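Long-range contact in lipid binding protein (Grifola frondosa, PDB 5H0Q), which probably binds membrane domains that contain both sphingomyelin and cholesterol, and has been used as a probe for them: residues A[177-189]-A[193-202]. Residues are numbered along the deposited sequence; the frame is centred on the assembly and turned at random.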
ATOM      1  N   SER A 177      -8.886  -5.226   6.329  1.00 28.03           N
ATOM      2  CA  SER A 177     -10.192  -4.884   5.760  1.00 27.30           C
ATOM      3  C   SER A 177     -10.524  -5.872   4.655  1.00 32.44           C
ATOM      4  O   SER A 177      -9.636  -6.372   3.969  1.00 27.10           O
ATOM      5  CB  SER A 177     -10.179  -3.447   5.205  1.00 28.46           C
ATOM      6  OG  SER A 177     -11.436  -3.050   4.678  1.00 28.32           O
ATOM      7  N   SER A 178     -11.809  -6.134   4.467  1.00 29.83           N
ATOM      8  CA  SER A 178     -12.259  -6.980   3.360  1.00 29.15           C
ATOM      9  C   SER A 178     -13.539  -6.424   2.759  1.00 27.18           C
ATOM     10  O   SER A 178     -14.452  -6.037   3.494  1.00 29.50           O
ATOM     11  CB  SER A 178     -12.516  -8.429   3.798  1.00 50.78           C
ATOM     12  OG  SER A 178     -11.330  -9.072   4.232  1.00 73.92           O
ATOM     13  N   TYR A 179     -13.625  -6.436   1.423  1.00 25.94           N
ATOM     14  CA  TYR A 179     -14.877  -6.105   0.747  1.00 26.56           C
ATOM     15  C   TYR A 179     -14.950  -6.908  -0.543  1.00 25.56           C
ATOM     16  O   TYR A 179     -13.976  -7.000  -1.282  1.00 26.24           O
ATOM     17  CB  TYR A 179     -14.984  -4.607   0.463  1.00 29.46           C
ATOM     18  CG  TYR A 179     -16.359  -4.203  -0.008  1.00 31.28           C
ATOM     19  CD1 TYR A 179     -17.293  -3.689   0.878  1.00 30.01           C
ATOM     20  CD2 TYR A 179     -16.721  -4.352  -1.329  1.00 36.44           C
ATOM     21  CE1 TYR A 179     -18.561  -3.327   0.459  1.00 32.52           C
ATOM     22  CE2 TYR A 179     -17.998  -4.002  -1.766  1.00 37.33           C
ATOM     23  CZ  TYR A 179     -18.902  -3.484  -0.871  1.00 33.92           C
ATOM     24  OH  TYR A 179     -20.158  -3.131  -1.289  1.00 37.92           O
ATOM     25  N   GLY A 180     -16.108  -7.491  -0.812  1.00 28.50           N
ATOM     26  CA  GLY A 180     -16.198  -8.381  -1.953  1.00 32.33           C
ATOM     27  C   GLY A 180     -15.215  -9.526  -1.824  1.00 29.19           C
ATOM     28  O   GLY A 180     -15.131 -10.193  -0.790  1.00 33.40           O
ATOM     29  N   ASP A 181     -14.429  -9.745  -2.877  1.00 25.84           N
ATOM     30  CA  ASP A 181     -13.450 -10.823  -2.896  1.00 27.14           C
ATOM     31  C   ASP A 181     -12.074 -10.370  -2.417  1.00 27.82           C
ATOM     32  O   ASP A 181     -11.170 -11.211  -2.317  1.00 30.28           O
ATOM     33  CB  ASP A 181     -13.297 -11.394  -4.317  1.00 25.47           C
ATOM     34  CG  ASP A 181     -14.559 -12.084  -4.829  1.00 31.95           C
ATOM     35  OD1 ASP A 181     -15.245 -12.774  -4.062  1.00 29.00           O
ATOM     36  OD2 ASP A 181     -14.842 -11.934  -6.031  1.00 32.97           O
ATOM     37  N   VAL A 182     -11.893  -9.063  -2.170  1.00 27.78           N
ATOM     38  CA  VAL A 182     -10.579  -8.449  -1.965  1.00 25.45           C
ATOM     39  C   VAL A 182     -10.328  -8.219  -0.484  1.00 26.88           C
ATOM     40  O   VAL A 182     -11.226  -7.821   0.272  1.00 26.39           O
ATOM     41  CB  VAL A 182     -10.478  -7.125  -2.742  1.00 26.20           C
ATOM     42  CG1 VAL A 182      -9.172  -6.379  -2.410  1.00 30.08           C
ATOM     43  CG2 VAL A 182     -10.555  -7.397  -4.221  1.00 28.08           C
ATOM     44  N   LYS A 183      -9.083  -8.442  -0.082  1.00 26.59           N
ATOM     45  CA  LYS A 183      -8.605  -8.185   1.259  1.00 28.20           C
ATOM     46  C   LYS A 183      -7.440  -7.211   1.210  1.00 22.29           C
ATOM     47  O   LYS A 183      -6.655  -7.177   0.245  1.00 22.66           O
ATOM     48  CB  LYS A 183      -8.156  -9.475   1.933  1.00 28.02           C
ATOM     49  CG  LYS A 183      -9.233 -10.523   2.076  1.00 58.33           C
ATOM     50  CD  LYS A 183      -8.683 -11.812   2.665  1.00 93.53           C
ATOM     51  CE  LYS A 183      -8.001 -12.671   1.610  1.00116.28           C
ATOM     52  NZ  LYS A 183      -8.977 -13.227   0.630  1.00125.69           N
ATOM     53  N   ALA A 184      -7.334  -6.414   2.260  1.00 26.83           N
ATOM     54  CA  ALA A 184      -6.220  -5.508   2.419  1.00 23.34           C
ATOM     55  C   ALA A 184      -5.678  -5.646   3.828  1.00 24.06           C
ATOM     56  O   ALA A 184      -6.435  -5.867   4.780  1.00 25.66           O
ATOM     57  CB  ALA A 184      -6.614  -4.063   2.172  1.00 25.61           C
ATOM     58  N   HIS A 185      -4.356  -5.459   3.926  1.00 24.44           N
ATOM     59  CA  HIS A 185      -3.632  -5.514   5.184  1.00 28.06           C
ATOM     60  C   HIS A 185      -2.597  -4.404   5.183  1.00 22.78           C
ATOM     61  O   HIS A 185      -1.905  -4.204   4.183  1.00 24.62           O
ATOM     62  CB  HIS A 185      -2.926  -6.860   5.391  1.00 34.92           C
ATOM     63  CG  HIS A 185      -2.122  -6.916   6.659  1.00 27.56           C
ATOM     64  ND1 HIS A 185      -2.702  -7.142   7.883  1.00 31.71           N
ATOM     65  CD2 HIS A 185      -0.806  -6.718   6.896  1.00 37.12           C
ATOM     66  CE1 HIS A 185      -1.774  -7.111   8.822  1.00 43.51           C
ATOM     67  NE2 HIS A 185      -0.616  -6.857   8.247  1.00 37.51           N
ATOM     68  N   GLY A 186      -2.504  -3.695   6.304  1.00 24.96           N
ATOM     69  CA  GLY A 186      -1.441  -2.731   6.509  1.00 25.60           C
ATOM     70  C   GLY A 186      -0.708  -3.006   7.803  1.00 28.32           C
ATOM     71  O   GLY A 186      -1.281  -3.481   8.772  1.00 28.41           O
ATOM     72  N   SER A 187       0.595  -2.714   7.796  1.00 28.90           N
ATOM     73  CA  SER A 187       1.381  -2.762   9.017  1.00 31.87           C
ATOM     74  C   SER A 187       2.381  -1.613   9.025  1.00 25.18           C
ATOM     75  O   SER A 187       2.839  -1.156   7.979  1.00 24.54           O
ATOM     76  CB  SER A 187       2.120  -4.097   9.149  1.00 33.40           C
ATOM     77  OG  SER A 187       3.065  -4.220   8.102  1.00 41.92           O
ATOM     78  N   THR A 188       2.735  -1.162  10.229  1.00 27.79           N
ATOM     79  CA  THR A 188       3.708  -0.094  10.401  1.00 24.98           C
ATOM     80  C   THR A 188       4.580  -0.418  11.600  1.00 29.91           C
ATOM     81  O   THR A 188       4.123  -1.011  12.576  1.00 29.92           O
ATOM     82  CB  THR A 188       3.036   1.278  10.608  1.00 28.53           C
ATOM     83  OG1 THR A 188       4.019   2.321  10.612  1.00 29.66           O
ATOM     84  CG2 THR A 188       2.271   1.317  11.876  1.00 29.93           C
ATOM     85  N   GLY A 189       5.839  -0.015  11.516  1.00 27.73           N
ATOM     86  CA  GLY A 189       6.643   0.078  12.710  1.00 27.89           C
ATOM     87  C   GLY A 189       6.168   1.226  13.572  1.00 37.43           C
ATOM     88  O   GLY A 189       5.482   2.137  13.112  1.00 33.28           O
ATOM     89  N   THR A 193      10.769   7.159  11.973  1.00 26.17           N
ATOM     90  CA  THR A 193      10.995   6.851  10.560  1.00 26.51           C
ATOM     91  C   THR A 193      10.610   5.384  10.369  1.00 35.04           C
ATOM     92  O   THR A 193      11.431   4.481  10.534  1.00 34.90           O
ATOM     93  CB  THR A 193      12.444   7.158  10.127  1.00 37.20           C
ATOM     94  OG1 THR A 193      13.369   6.631  11.075  1.00 36.49           O
ATOM     95  CG2 THR A 193      12.651   8.627  10.086  1.00 29.29           C
ATOM     96  N   ALA A 194       9.343   5.150  10.028  1.00 26.75           N
ATOM     97  CA  ALA A 194       8.730   3.831  10.147  1.00 30.39           C
ATOM     98  C   ALA A 194       8.585   3.149   8.794  1.00 28.13           C
ATOM     99  O   ALA A 194       8.180   3.777   7.811  1.00 24.03           O
ATOM    100  CB  ALA A 194       7.353   3.933  10.802  1.00 31.66           C
ATOM    101  N   TYR A 195       8.904   1.859   8.757  1.00 28.37           N
ATOM    102  CA  TYR A 195       8.571   1.042   7.598  1.00 27.57           C
ATOM    103  C   TYR A 195       7.088   0.745   7.640  1.00 23.97           C
ATOM    104  O   TYR A 195       6.539   0.365   8.686  1.00 25.24           O
ATOM    105  CB  TYR A 195       9.352  -0.269   7.595  1.00 25.28           C
ATOM    106  CG  TYR A 195      10.784  -0.179   7.106  1.00 30.25           C
ATOM    107  CD1 TYR A 195      11.345  -1.220   6.378  1.00 52.73           C
ATOM    108  CD2 TYR A 195      11.553   0.925   7.364  1.00 38.08           C
ATOM    109  CE1 TYR A 195      12.650  -1.163   5.936  1.00 68.33           C
ATOM    110  CE2 TYR A 195      12.875   0.988   6.936  1.00 36.32           C
ATOM    111  CZ  TYR A 195      13.408  -0.051   6.213  1.00 54.47           C
ATOM    112  OH  TYR A 195      14.715   0.009   5.775  1.00 54.41           O
ATOM    113  N   VAL A 196       6.441   0.879   6.487  1.00 21.10           N
ATOM    114  CA  VAL A 196       5.024   0.562   6.343  1.00 21.36           C
ATOM    115  C   VAL A 196       4.908  -0.431   5.203  1.00 22.93           C
ATOM    116  O   VAL A 196       5.593  -0.281   4.185  1.00 22.10           O
ATOM    117  CB  VAL A 196       4.203   1.831   6.060  1.00 21.91           C
ATOM    118  CG1 VAL A 196       2.746   1.481   5.747  1.00 21.32           C
ATOM    119  CG2 VAL A 196       4.279   2.751   7.225  1.00 25.65           C
ATOM    120  N   GLU A 197       4.034  -1.435   5.365  1.00 24.94           N
ATOM    121  CA  GLU A 197       3.740  -2.399   4.307  1.00 22.33           C
ATOM    122  C   GLU A 197       2.233  -2.520   4.128  1.00 22.16           C
ATOM    123  O   GLU A 197       1.501  -2.707   5.101  1.00 22.28           O
ATOM    124  CB  GLU A 197       4.302  -3.783   4.603  1.00 24.48           C
ATOM    125  CG  GLU A 197       4.012  -4.841   3.496  1.00 27.15           C
ATOM    126  CD  GLU A 197       4.539  -6.225   3.842  1.00 24.06           C
ATOM    127  OE1 GLU A 197       3.988  -6.837   4.770  1.00 30.92           O
ATOM    128  OE2 GLU A 197       5.501  -6.680   3.190  1.00 32.97           O
ATOM    129  N   TYR A 198       1.779  -2.407   2.884  1.00 20.16           N
ATOM    130  CA  TYR A 198       0.403  -2.719   2.506  1.00 19.48           C
ATOM    131  C   TYR A 198       0.416  -3.935   1.595  1.00 21.62           C
ATOM    132  O   TYR A 198       1.175  -3.960   0.620  1.00 20.44           O
ATOM    133  CB  TYR A 198      -0.223  -1.534   1.773  1.00 21.49           C
ATOM    134  CG  TYR A 198      -0.332  -0.299   2.605  1.00 21.30           C
ATOM    135  CD1 TYR A 198      -1.248  -0.211   3.646  1.00 24.22           C
ATOM    136  CD2 TYR A 198       0.528   0.775   2.397  1.00 21.09           C
ATOM    137  CE1 TYR A 198      -1.323   0.929   4.446  1.00 27.39           C
ATOM    138  CE2 TYR A 198       0.450   1.917   3.174  1.00 22.10           C
ATOM    139  CZ  TYR A 198      -0.463   1.990   4.200  1.00 22.55           C
ATOM    140  OH  TYR A 198      -0.557   3.111   4.988  1.00 23.74           O
ATOM    141  N   VAL A 199      -0.488  -4.884   1.849  1.00 22.18           N
ATOM    142  CA  VAL A 199      -0.644  -6.051   0.993  1.00 21.62           C
ATOM    143  C   VAL A 199      -2.105  -6.177   0.633  1.00 19.02           C
ATOM    144  O   VAL A 199      -2.947  -6.297   1.531  1.00 24.08           O
ATOM    145  CB  VAL A 199      -0.183  -7.333   1.681  1.00 22.44           C
ATOM    146  CG1 VAL A 199      -0.263  -8.499   0.733  1.00 30.03           C
ATOM    147  CG2 VAL A 199       1.233  -7.147   2.184  1.00 28.67           C
ATOM    148  N   TYR A 200      -2.386  -6.266  -0.653  1.00 20.68           N
ATOM    149  CA  TYR A 200      -3.750  -6.484  -1.145  1.00 22.13           C
ATOM    150  C   TYR A 200      -3.832  -7.892  -1.718  1.00 18.54           C
ATOM    151  O   TYR A 200      -2.970  -8.277  -2.526  1.00 23.23           O
ATOM    152  CB  TYR A 200      -4.095  -5.446  -2.196  1.00 17.83           C
ATOM    153  CG  TYR A 200      -3.650  -4.065  -1.838  1.00 19.13           C
ATOM    154  CD1 TYR A 200      -3.930  -3.532  -0.582  1.00 19.20           C
ATOM    155  CD2 TYR A 200      -2.950  -3.295  -2.743  1.00 20.62           C
ATOM    156  CE1 TYR A 200      -3.506  -2.286  -0.246  1.00 18.44           C
ATOM    157  CE2 TYR A 200      -2.512  -2.037  -2.411  1.00 19.99           C
ATOM    158  CZ  TYR A 200      -2.795  -1.533  -1.169  1.00 20.67           C
ATOM    159  OH  TYR A 200      -2.332  -0.282  -0.839  1.00 23.52           O
ATOM    160  N   SER A 201      -4.865  -8.656  -1.324  1.00 21.32           N
ATOM    161  CA  SER A 201      -4.959 -10.051  -1.726  1.00 25.60           C
ATOM    162  C   SER A 201      -6.415 -10.406  -2.053  1.00 31.26           C
ATOM    163  O   SER A 201      -7.326  -9.606  -1.849  1.00 27.64           O
ATOM    164  CB  SER A 201      -4.404 -10.970  -0.641  1.00 26.48           C
ATOM    165  OG  SER A 201      -5.045 -10.744   0.604  1.00 30.31           O
ATOM    166  N   ARG A 202      -6.615 -11.613  -2.585  1.00 30.70           N
ATOM    167  CA  ARG A 202      -7.934 -12.122  -2.981  1.00 35.30           C
ATOM    168  C   ARG A 202      -8.125 -13.546  -2.483  1.00 56.68           C
ATOM    169  O   ARG A 202      -7.750 -13.896  -1.359  1.00 62.16           O
ATOM    170  CB  ARG A 202      -8.097 -12.092  -4.502  1.00 37.63           C
ATOM    171  CG  ARG A 202      -9.480 -11.804  -5.043  1.00 42.76           C
ATOM    172  CD  ARG A 202      -9.611 -11.718  -6.559  1.00 40.14           C
ATOM    173  NE  ARG A 202      -9.336 -10.387  -7.070  1.00 39.49           N
ATOM    174  CZ  ARG A 202     -10.249  -9.467  -7.336  1.00 55.37           C
ATOM    175  NH1 ARG A 202     -11.527  -9.760  -7.168  1.00 64.61           N
ATOM    176  NH2 ARG A 202      -9.892  -8.251  -7.749  1.00 41.80           N
TER
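Lys183 N donates to Ser201 O over 2.8 Å, almost straight at an N-H...O angle of 175°. Ser201 N answers to Lys183 O, and this two-way pairing recurs at His185 with Val199 and at Ser187 with Glu197: three antiparallel hydrogen-bonded pairs, with Gly189 N to Tyr195 O (2.9 Å) closing the ladder where a short loop joins the two strands. Strands 182-188 and 193-201 thus form a beta hairpin, their directions 167° apart. CA-H groups of the non-hydrogen-bonded pairs point at carbonyls of adjoining hydrogen-bonded pairs, as Tyr198 CA does at His185 O (3.2 Å).

On the face bearing Tyr198 and Tyr200, Ala184 CB meets the edge of the Tyr200 ring at CD1, 3.9 Å away. Tyr198 CD1 lies 3.8 Å from Gly186 CA, and CE1 sits tight against the place of a CB there, so the missing side chain lets the ring lean across. Thr188 OG1 passes 3.4 Å from Val196 CG2; anti to its own backbone nitrogen (chi1 -173°), this hydroxyl also donates in plane to a lone pair of Gly189 O.

At the C-terminus of the chain, Val182 CG2 lies over one face of the Arg202 guanidinium, offset toward its rim and 3.7 Å from NH2. Asp181 OD2 lies 4.1 Å from Arg202 NH1, too far for a salt bridge; NH1 forms one with Asp124, while Thr69 O accepts from NE.

Glu197 OE2, on the face opposite Tyr198 and Tyr200, forms salt bridges with Arg64 NE and Lys37 NZ, and His185 ND1 is hydrogen-bonded to Asp176 OD1. Strand 193-201 runs parallel to strand 60-68, and strand 182-188 pairs antiparallel with strand 174-179, placing the hairpin inside the mixed sheet. Tyr198 and Tyr200 pack onto strand 126-134 of the five-stranded sheet, whereas Tyr195 and Glu197 touch helix 41-55.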